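Germination protein YpeB (Bacillus megaterium QM B1551, PDB 5BOI) takes part in the germination of Bacillus spores, its C-terminal part being built of PepSY domains and probably having an inhibitory role. Local coordinates at residues F120-E125 against R159-P164; S126-Y131 against E198-E203; S21-K26 against L47-P52. All coordinates share one frame; numbering follows the deposited sequence.

Contact 1: residues F120-E125 against R159-P164. With SO4 (sulfate ion), chain B; SO4 (sulfate ion), chain C.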
loop_
_atom_site.group_PDB
_atom_site.type_symbol
_atom_site.label_atom_id
_atom_site.label_comp_id
_atom_site.label_asym_id
_atom_site.label_seq_id
_atom_site.Cartn_x
_atom_site.Cartn_y
_atom_site.Cartn_z
ATOM N N PHE A 120 2.156 1.758 -0.869
ATOM C CA PHE A 120 2.011 2.228 -2.236
ATOM C C PHE A 120 0.695 2.976 -2.305
ATOM O O PHE A 120 -0.219 2.653 -1.537
ATOM C CB PHE A 120 1.980 1.048 -3.223
ATOM C CG PHE A 120 3.286 0.320 -3.343
ATOM C CD1 PHE A 120 3.684 -0.592 -2.370
ATOM C CD2 PHE A 120 4.123 0.554 -4.416
ATOM C CE1 PHE A 120 4.892 -1.272 -2.474
ATOM C CE2 PHE A 120 5.339 -0.121 -4.520
ATOM C CZ PHE A 120 5.720 -1.028 -3.545
ATOM N N VAL A 121 0.573 3.968 -3.196
ATOM C CA VAL A 121 -0.688 4.682 -3.339
ATOM C C VAL A 121 -1.129 4.775 -4.798
ATOM O O VAL A 121 -0.314 4.715 -5.718
ATOM C CB VAL A 121 -0.622 6.111 -2.769
ATOM C CG1 VAL A 121 -0.329 6.084 -1.268
ATOM C CG2 VAL A 121 0.442 6.951 -3.507
ATOM N N GLU A 122 -2.432 4.943 -4.991
ATOM C CA GLU A 122 -2.997 5.012 -6.319
ATOM C C GLU A 122 -2.552 6.276 -7.036
ATOM O O GLU A 122 -2.449 7.360 -6.436
ATOM C CB GLU A 122 -4.520 4.959 -6.261
ATOM C CG GLU A 122 -5.165 4.942 -7.647
ATOM C CD GLU A 122 -6.657 5.136 -7.596
ATOM O OE1 GLU A 122 -7.149 5.674 -6.582
ATOM O OE2 GLU A 122 -7.337 4.754 -8.571
ATOM N N GLN A 123 -2.299 6.129 -8.332
ATOM C CA GLN A 123 -1.986 7.265 -9.176
ATOM C C GLN A 123 -3.089 7.378 -10.249
ATOM O O GLN A 123 -3.394 6.383 -10.911
ATOM C CB GLN A 123 -0.584 7.048 -9.753
ATOM C CG GLN A 123 -0.174 7.800 -10.979
ATOM C CD GLN A 123 1.211 7.359 -11.423
ATOM O OE1 GLN A 123 1.374 6.307 -12.045
ATOM N NE2 GLN A 123 2.220 8.144 -11.071
ATOM N N THR A 124 -3.714 8.551 -10.384
ATOM C CA THR A 124 -4.769 8.749 -11.399
ATOM C C THR A 124 -4.168 8.778 -12.800
ATOM O O THR A 124 -2.951 8.769 -12.957
ATOM C CB THR A 124 -5.563 10.067 -11.211
ATOM O OG1 THR A 124 -4.706 11.171 -11.506
ATOM C CG2 THR A 124 -6.100 10.206 -9.755
ATOM N N GLU A 125 -5.048 8.890 -13.800
ATOM C CA GLU A 125 -4.667 8.898 -15.221
ATOM C C GLU A 125 -3.594 9.955 -15.489
ATOM O O GLU A 125 -2.609 9.684 -16.157
ATOM C CB GLU A 125 -5.918 9.145 -16.073
ATOM C CG GLU A 125 -5.691 9.287 -17.560
ATOM C CD GLU A 125 -6.997 9.533 -18.297
ATOM O OE1 GLU A 125 -7.202 10.664 -18.784
ATOM O OE2 GLU A 125 -7.816 8.591 -18.377
ATOM N N ARG A 159 -12.808 5.470 -5.114
ATOM C CA ARG A 159 -13.989 5.964 -5.798
ATOM C C ARG A 159 -13.539 6.860 -6.940
ATOM O O ARG A 159 -12.455 7.444 -6.885
ATOM C CB ARG A 159 -14.897 6.735 -4.840
ATOM C CG ARG A 159 -14.338 8.088 -4.442
ATOM C CD ARG A 159 -15.265 8.829 -3.500
ATOM N NE ARG A 159 -14.967 10.258 -3.482
ATOM C CZ ARG A 159 -14.070 10.823 -2.682
ATOM N NH1 ARG A 159 -13.862 12.133 -2.736
ATOM N NH2 ARG A 159 -13.379 10.078 -1.829
ATOM N N THR A 160 -14.354 6.963 -7.982
ATOM C CA THR A 160 -14.060 7.914 -9.039
ATOM C C THR A 160 -14.295 9.327 -8.496
ATOM O O THR A 160 -15.384 9.679 -8.035
ATOM C CB THR A 160 -14.893 7.646 -10.320
ATOM O OG1 THR A 160 -14.581 8.632 -11.313
ATOM C CG2 THR A 160 -16.393 7.644 -10.035
ATOM N N ARG A 161 -13.229 10.115 -8.508
ATOM C CA ARG A 161 -13.270 11.477 -8.013
ATOM C C ARG A 161 -13.145 12.415 -9.206
ATOM O O ARG A 161 -12.498 12.073 -10.199
ATOM C CB ARG A 161 -12.128 11.731 -7.023
ATOM C CG ARG A 161 -12.044 10.762 -5.837
ATOM C CD ARG A 161 -10.623 10.736 -5.264
ATOM N NE ARG A 161 -10.554 10.184 -3.907
ATOM C CZ ARG A 161 -10.389 8.895 -3.626
ATOM N NH1 ARG A 161 -10.331 8.489 -2.360
ATOM N NH2 ARG A 161 -10.278 8.007 -4.611
ATOM N N ASP A 162 -13.751 13.595 -9.134
ATOM C CA ASP A 162 -13.428 14.610 -10.133
ATOM C C ASP A 162 -12.597 15.658 -9.413
ATOM O O ASP A 162 -13.113 16.453 -8.637
ATOM C CB ASP A 162 -14.668 15.228 -10.791
ATOM C CG ASP A 162 -14.334 16.471 -11.611
ATOM O OD1 ASP A 162 -13.632 16.338 -12.642
ATOM O OD2 ASP A 162 -14.806 17.573 -11.269
ATOM N N ILE A 163 -11.299 15.642 -9.682
ATOM C CA ILE A 163 -10.325 16.450 -8.965
ATOM C C ILE A 163 -10.317 17.894 -9.458
ATOM O O ILE A 163 -10.249 18.137 -10.667
ATOM C CB ILE A 163 -8.928 15.810 -9.095
ATOM C CG1 ILE A 163 -8.979 14.402 -8.492
ATOM C CG2 ILE A 163 -7.848 16.673 -8.458
ATOM C CD1 ILE A 163 -7.788 13.565 -8.790
ATOM N N PRO A 164 -10.407 18.860 -8.517
ATOM C CA PRO A 164 -10.510 20.280 -8.865
ATOM C C PRO A 164 -9.197 20.835 -9.401
ATOM O O PRO A 164 -8.138 20.230 -9.216
ATOM C CB PRO A 164 -10.871 20.942 -7.532
ATOM C CG PRO A 164 -10.248 20.055 -6.514
ATOM C CD PRO A 164 -10.397 18.656 -7.056
HETATM S S SO4 B . -7.444 12.781 -13.660
HETATM O O1 SO4 B . -8.451 11.982 -12.971
HETATM O O2 SO4 B . -6.295 12.991 -12.789
HETATM O O3 SO4 B . -7.032 12.074 -14.872
HETATM O O4 SO4 B . -8.010 14.075 -14.024
HETATM S S SO4 C . 5.315 9.878 -13.225
HETATM O O1 SO4 C . 4.137 9.145 -12.761
HETATM O O2 SO4 C . 6.191 10.171 -12.095
HETATM O O3 SO4 C . 4.912 11.131 -13.867
HETATM O O4 SO4 C . 6.043 9.040 -14.182
#
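The CG2 methyl of T124 and the CD1 methyl of I163 reach toward each other and meet tip to tip at 3.9 Å, the closest approach between the end of strand 115-123 and the loop that follows helix 152-156. T124 leaves the strand with OG1 between its own N and carbonyl carbon (chi1 69°), which turns the methyl to I163 and leaves the hydroxyl to polar partners: OG1 is hydrogen-bonded to the backbone N of V128, and it also donates to O2 of a sulfate, probably from the crystallisation liquor, 2.7 Å away. A threonine suits this place because its apolar branch can meet I163 while its polar branch holds the N of V128. I130 and I190 also touch I163, so its aliphatic side chain has apolar company on the protein side.

Strand 115-123 pairs with strands 104-112, 129-130 and 134-140 in the region of the YpeB PepSY1 and PepSY2 family, and the loop 159-164, between helices 152-156 and 170-175, touches the chain just beyond the strand's end.

E122 extends toward R161, but OE1 stays 4.4 Å from NH2 and far from the plane in which the guanidinium N-H groups lie, so this is attraction between charges without a directed N-H. The firmer ties of R161 are its salt bridges to D133 and E198. On the far side of the strand Q123, extended with CG anti to N (chi1 160°), brings NE2 to within 2.7 Å of O1 of a second sulfate in a weak, bent bond. A leucine at Q123 would probably leave that sulfate oxygen without its amide donor, with R187 still holding the ion.

Contact 2: residues S126-Y131 against E198-E203. With SO4 (sulfate ion), chain B.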
loop_
_atom_site.group_PDB
_atom_site.type_symbol
_atom_site.label_atom_id
_atom_site.label_comp_id
_atom_site.label_asym_id
_atom_site.label_seq_id
_atom_site.Cartn_x
_atom_site.Cartn_y
_atom_site.Cartn_z
ATOM N N SER A 126 -3.760 11.135 -14.890
ATOM C CA SER A 126 -2.828 12.246 -15.103
ATOM C C SER A 126 -1.702 12.306 -14.059
ATOM O O SER A 126 -0.864 13.208 -14.107
ATOM C CB SER A 126 -3.592 13.582 -15.134
ATOM O OG SER A 126 -4.091 13.939 -13.845
ATOM N N GLY A 127 -1.644 11.341 -13.143
ATOM C CA GLY A 127 -0.485 11.239 -12.282
ATOM C C GLY A 127 -0.699 11.802 -10.886
ATOM O O GLY A 127 0.246 11.828 -10.085
ATOM N N VAL A 128 -1.927 12.203 -10.572
ATOM C CA VAL A 128 -2.208 12.685 -9.206
ATOM C C VAL A 128 -2.132 11.507 -8.208
ATOM O O VAL A 128 -2.738 10.451 -8.433
ATOM C CB VAL A 128 -3.588 13.366 -9.110
ATOM C CG1 VAL A 128 -3.811 13.900 -7.682
ATOM C CG2 VAL A 128 -3.712 14.515 -10.130
ATOM N N ARG A 129 -1.393 11.676 -7.112
ATOM C CA ARG A 129 -1.229 10.602 -6.116
ATOM C C ARG A 129 -2.342 10.655 -5.072
ATOM O O ARG A 129 -2.508 11.667 -4.392
ATOM C CB ARG A 129 0.133 10.708 -5.437
ATOM C CG ARG A 129 1.230 10.253 -6.395
ATOM C CD ARG A 129 2.640 10.604 -5.996
ATOM N NE ARG A 129 3.512 10.398 -7.153
ATOM C CZ ARG A 129 4.839 10.403 -7.116
ATOM N NH1 ARG A 129 5.477 10.607 -5.969
ATOM N NH2 ARG A 129 5.526 10.199 -8.233
ATOM N N ILE A 130 -3.103 9.575 -4.962
ATOM C CA ILE A 130 -4.251 9.546 -4.062
ATOM C C ILE A 130 -3.835 8.781 -2.807
ATOM O O ILE A 130 -3.969 7.554 -2.731
ATOM C CB ILE A 130 -5.477 8.860 -4.695
ATOM C CG1 ILE A 130 -5.765 9.386 -6.105
ATOM C CG2 ILE A 130 -6.680 8.963 -3.790
ATOM C CD1 ILE A 130 -6.106 10.850 -6.164
ATOM N N TYR A 131 -3.298 9.504 -1.839
ATOM C CA TYR A 131 -2.758 8.852 -0.649
ATOM C C TYR A 131 -3.759 8.017 0.182
ATOM O O TYR A 131 -3.356 6.997 0.738
ATOM C CB TYR A 131 -2.046 9.897 0.224
ATOM C CG TYR A 131 -0.652 10.174 -0.299
ATOM C CD1 TYR A 131 -0.445 11.072 -1.338
ATOM C CD2 TYR A 131 0.450 9.538 0.246
ATOM C CE1 TYR A 131 0.824 11.309 -1.828
ATOM C CE2 TYR A 131 1.711 9.770 -0.222
ATOM C CZ TYR A 131 1.902 10.628 -1.253
ATOM O OH TYR A 131 3.183 10.826 -1.704
ATOM N N GLU A 198 -10.701 15.220 2.227
ATOM C CA GLU A 198 -9.771 15.203 1.092
ATOM C C GLU A 198 -9.476 16.602 0.546
ATOM O O GLU A 198 -10.375 17.399 0.275
ATOM C CB GLU A 198 -10.304 14.288 -0.011
ATOM C CG GLU A 198 -10.305 12.820 0.437
ATOM C CD GLU A 198 -10.522 11.823 -0.684
ATOM O OE1 GLU A 198 -10.787 12.238 -1.831
ATOM O OE2 GLU A 198 -10.437 10.608 -0.398
ATOM N N VAL A 199 -8.189 16.888 0.413
ATOM C CA VAL A 199 -7.686 18.179 -0.026
ATOM C C VAL A 199 -6.651 18.003 -1.133
ATOM O O VAL A 199 -5.810 17.112 -1.043
ATOM C CB VAL A 199 -7.058 18.940 1.165
ATOM C CG1 VAL A 199 -6.204 20.089 0.683
ATOM C CG2 VAL A 199 -8.172 19.466 2.091
ATOM N N LEU A 200 -6.725 18.823 -2.180
ATOM C CA LEU A 200 -5.716 18.773 -3.244
ATOM C C LEU A 200 -4.484 19.576 -2.840
ATOM O O LEU A 200 -4.610 20.728 -2.418
ATOM C CB LEU A 200 -6.279 19.318 -4.564
ATOM C CG LEU A 200 -5.373 19.240 -5.798
ATOM C CD1 LEU A 200 -5.122 17.794 -6.244
ATOM C CD2 LEU A 200 -5.955 20.064 -6.966
ATOM N N CYS A 201 -3.303 18.974 -2.990
ATOM C CA CYS A 201 -2.029 19.598 -2.606
ATOM C C CYS A 201 -0.946 19.459 -3.660
ATOM O O CYS A 201 -0.943 18.509 -4.434
ATOM C CB CYS A 201 -1.472 18.976 -1.318
ATOM S SG CYS A 201 -2.519 19.061 0.132
ATOM N N TYR A 202 0.017 20.373 -3.662
ATOM C CA TYR A 202 1.284 20.091 -4.345
ATOM C C TYR A 202 2.158 19.353 -3.346
ATOM O O TYR A 202 2.333 19.830 -2.218
ATOM C CB TYR A 202 1.984 21.372 -4.776
ATOM C CG TYR A 202 1.255 22.097 -5.880
ATOM C CD1 TYR A 202 1.424 21.707 -7.188
ATOM C CD2 TYR A 202 0.400 23.163 -5.598
ATOM C CE1 TYR A 202 0.743 22.351 -8.223
ATOM C CE2 TYR A 202 -0.275 23.845 -6.617
ATOM C CZ TYR A 202 -0.102 23.419 -7.940
ATOM O OH TYR A 202 -0.765 24.058 -8.981
ATOM N N GLU A 203 2.688 18.207 -3.753
ATOM C CA GLU A 203 3.567 17.411 -2.912
ATOM C C GLU A 203 5.007 17.652 -3.343
ATOM O O GLU A 203 5.324 17.543 -4.522
ATOM C CB GLU A 203 3.221 15.924 -3.030
ATOM C CG GLU A 203 4.210 15.010 -2.330
ATOM C CD GLU A 203 4.326 13.673 -3.025
ATOM O OE1 GLU A 203 3.270 13.104 -3.382
ATOM O OE2 GLU A 203 5.465 13.195 -3.214
HETATM S S SO4 B . -7.444 12.781 -13.660
HETATM O O1 SO4 B . -8.451 11.982 -12.971
HETATM O O2 SO4 B . -6.295 12.991 -12.789
HETATM O O3 SO4 B . -7.032 12.074 -14.872
HETATM O O4 SO4 B . -8.010 14.075 -14.024
#
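E203 sends its carboxylate from strand 198-208 to the phenol of Y131 and the guanidinium of R129. From CB, which points to the facing segment, CG continues anti to the backbone N and the chain bends at chi2 (-149°), which swings CD to 3.3 Å from OH of Y131. Beyond CD the two oxygens part company. OE1 lies 2.8 Å from OH of Y131, in a weak hydrogen bond whose proton has another acceptor within reach; it sits at the ring edge, in the ring plane, 3.4 Å from CE1, while the carboxylate itself is turned 77° from the ring. It also touches CD of R129 at 3.7 Å. OE2 makes a long salt bridge of 3.8 Å to NH1 of R129, and a weak, long ion pair with R214 lies beyond it.

R129 suits its place because an extended chain is needed to lift a charge from the short strand 129-130 as far as E203; the two side chains cross at about a right angle. Y131 stands where the chain turns a corner, its ring also packed edge-to-face on F216 of strand 211-218. Farther from the charged groups, CG1 of V128 comes within 4.4 Å of CD1 of L200, a loose apolar contact between buried branched residues. At the start of the segment OG of S126 binds O2 of a sulfate, probably from the crystallisation liquor, at 2.6 Å.

The touching parts, 128-131 and 200-203, run 88° apart, joining the YpeB PepSY1-2 region to the C-terminal PepSY domain mainly through side chains. With E203 buried, R129 and R214 nearby would be expected to favour its ionised form, so the chemistry implies a charge shared among several modest partners.

Contact 3: residues S21-K26 against L47-P52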
loop_
_atom_site.group_PDB
_atom_site.type_symbol
_atom_site.label_atom_id
_atom_site.label_comp_id
_atom_site.label_asym_id
_atom_site.label_seq_id
_atom_site.Cartn_x
_atom_site.Cartn_y
_atom_site.Cartn_z
ATOM N N SER A 21 -2.668 -19.008 -5.956
ATOM C CA SER A 21 -2.011 -18.167 -6.952
ATOM C C SER A 21 -1.293 -16.959 -6.344
ATOM O O SER A 21 -0.124 -16.702 -6.641
ATOM C CB SER A 21 -3.040 -17.696 -7.976
ATOM O OG SER A 21 -2.408 -17.276 -9.169
ATOM N N PHE A 22 -2.003 -16.223 -5.493
ATOM C CA PHE A 22 -1.477 -15.017 -4.852
ATOM C C PHE A 22 -0.260 -15.291 -3.967
ATOM O O PHE A 22 0.675 -14.490 -3.912
ATOM C CB PHE A 22 -2.584 -14.368 -4.021
ATOM C CG PHE A 22 -2.315 -12.942 -3.635
ATOM C CD1 PHE A 22 -2.471 -11.915 -4.557
ATOM C CD2 PHE A 22 -1.935 -12.624 -2.341
ATOM C CE1 PHE A 22 -2.240 -10.596 -4.193
ATOM C CE2 PHE A 22 -1.706 -11.305 -1.968
ATOM C CZ PHE A 22 -1.859 -10.290 -2.900
ATOM N N LEU A 23 -0.288 -16.426 -3.271
ATOM C CA LEU A 23 0.717 -16.754 -2.264
ATOM C C LEU A 23 1.737 -17.748 -2.791
ATOM O O LEU A 23 2.635 -18.178 -2.062
ATOM C CB LEU A 23 0.051 -17.329 -1.014
ATOM C CG LEU A 23 -0.899 -16.410 -0.253
ATOM C CD1 LEU A 23 -1.627 -17.209 0.813
ATOM C CD2 LEU A 23 -0.130 -15.256 0.357
ATOM N N ASN A 24 1.577 -18.120 -4.055
ATOM C CA ASN A 24 2.491 -19.041 -4.708
ATOM C C ASN A 24 2.570 -20.367 -3.955
ATOM O O ASN A 24 3.657 -20.875 -3.692
ATOM C CB ASN A 24 3.879 -18.403 -4.829
ATOM C CG ASN A 24 4.600 -18.807 -6.094
ATOM O OD1 ASN A 24 4.036 -19.478 -6.960
ATOM N ND2 ASN A 24 5.853 -18.387 -6.217
ATOM N N LEU A 25 1.412 -20.912 -3.594
ATOM C CA LEU A 25 1.347 -22.195 -2.902
ATOM C C LEU A 25 1.510 -23.339 -3.902
ATOM O O LEU A 25 0.966 -23.288 -5.005
ATOM C CB LEU A 25 0.026 -22.336 -2.147
ATOM C CG LEU A 25 -0.387 -21.191 -1.219
ATOM C CD1 LEU A 25 -1.762 -21.466 -0.631
ATOM C CD2 LEU A 25 0.638 -20.957 -0.114
ATOM N N LYS A 26 2.252 -24.372 -3.517
ATOM C CA LYS A 26 2.543 -25.477 -4.425
ATOM C C LYS A 26 1.535 -26.624 -4.341
ATOM O O LYS A 26 1.395 -27.401 -5.290
ATOM C CB LYS A 26 3.960 -26.003 -4.178
ATOM C CG LYS A 26 4.992 -24.906 -3.940
ATOM C CD LYS A 26 5.786 -25.127 -2.664
ATOM C CE LYS A 26 7.089 -24.346 -2.715
ATOM N NZ LYS A 26 8.104 -24.880 -1.769
ATOM N N LEU A 47 -9.262 -17.241 5.646
ATOM C CA LEU A 47 -8.520 -18.472 5.421
ATOM C C LEU A 47 -7.353 -18.598 6.385
ATOM O O LEU A 47 -6.696 -17.605 6.715
ATOM C CB LEU A 47 -8.004 -18.542 3.981
ATOM C CG LEU A 47 -8.996 -18.817 2.850
ATOM C CD1 LEU A 47 -10.053 -17.728 2.735
ATOM C CD2 LEU A 47 -8.246 -18.947 1.543
ATOM N N THR A 48 -7.110 -19.824 6.840
ATOM C CA THR A 48 -5.927 -20.139 7.630
ATOM C C THR A 48 -5.152 -21.244 6.924
ATOM O O THR A 48 -5.514 -22.415 7.007
ATOM C CB THR A 48 -6.279 -20.590 9.066
ATOM O OG1 THR A 48 -7.053 -19.576 9.718
ATOM C CG2 THR A 48 -5.012 -20.836 9.871
ATOM N N ILE A 49 -4.096 -20.861 6.218
ATOM C CA ILE A 49 -3.295 -21.806 5.454
ATOM C C ILE A 49 -2.120 -22.320 6.286
ATOM O O ILE A 49 -1.342 -21.539 6.827
ATOM C CB ILE A 49 -2.770 -21.162 4.161
ATOM C CG1 ILE A 49 -3.939 -20.682 3.301
ATOM C CG2 ILE A 49 -1.902 -22.138 3.390
ATOM C CD1 ILE A 49 -3.909 -19.202 3.005
ATOM N N THR A 50 -1.993 -23.639 6.388
ATOM C CA THR A 50 -0.965 -24.227 7.233
ATOM C C THR A 50 0.065 -25.003 6.414
ATOM O O THR A 50 -0.291 -25.879 5.632
ATOM C CB THR A 50 -1.581 -25.176 8.284
ATOM O OG1 THR A 50 -2.388 -26.158 7.622
ATOM C CG2 THR A 50 -2.459 -24.406 9.255
ATOM N N ASP A 51 1.337 -24.662 6.584
ATOM C CA ASP A 51 2.423 -25.486 6.070
ATOM C C ASP A 51 2.380 -26.808 6.839
ATOM O O ASP A 51 2.131 -26.807 8.044
ATOM C CB ASP A 51 3.770 -24.765 6.249
ATOM C CG ASP A 51 4.933 -25.467 5.554
ATOM O OD1 ASP A 51 4.811 -26.646 5.169
ATOM O OD2 ASP A 51 5.994 -24.829 5.403
ATOM N N PRO A 52 2.555 -27.943 6.144
ATOM C CA PRO A 52 2.747 -29.193 6.889
ATOM C C PRO A 52 4.186 -29.378 7.386
ATOM O O PRO A 52 4.371 -29.867 8.501
ATOM C CB PRO A 52 2.375 -30.274 5.869
ATOM C CG PRO A 52 2.589 -29.635 4.547
ATOM C CD PRO A 52 2.226 -28.192 4.730
#
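I49 presents two of its methyls to two leucines at the C-terminal end of helix 12-22: CD1 meets CD1 of L23 tip to tip at 3.7 Å, and CG2 lies 4.1 Å from CD1 of L25. The division of labour follows from the beta-branch. With CG1 beside the backbone N (chi1 -59°), CG2 is left anti to that N, so each branch has a leucine of its own; chi2, at 121°, departs from a staggered value in the arm that reaches L23, probably at some small cost in torsional energy. L23 approaches end-on, whereas L25 comes across I49 at a slant.

No hydrogen bond links the segments, so the fit depends on shape and the exclusion of water. An isoleucine favours the extended backbone of strand 44-50 while still offering two separate methyls, and leucine gives this end of the chain a longer arm. Between the two leucines N24 takes a positive phi (58°), a conformation that asparagine tolerates better than most residues, and closes helix 12-22 with a Schellman motif. That reversal lets the chain bring L25 back to the same isoleucine. Around them, I31 of the neighbouring strand 30-35 adds to the cover of I49, while M60 and V72 touch L23. Just before, F22 is buried among F149, F95 and H99 in edge-to-face contacts.

Helix 12-22 thus ends against the antiparallel strands 44-50, 57-63 and 69-74, a helix laid on a sheet face through largely apolar side chains, as in the alpha/beta packing of PepSY domains.

Contact 3 comes first along the chain and closes before the others open, at helix 12-22 and strand 44-50 near one end of the molecule. Contacts 1 and 2 lie on the opposite side of the chain's centre; the centres of contacts 3 and 1 are about 33 Å apart, those of 3 and 2 about 36 Å. Contacts 1 and 2 are close neighbours, centres about 8 Å apart, with their segments alternating in sequence. They share one sulfate and the paired strands 115-123 and 129-130, where the backbones of E122 and I130 meet, and charged side chains tie them further. Contact 3 therefore belongs to the N-terminal region, while contact 2 joins the two family regions, with contact 1 beside it.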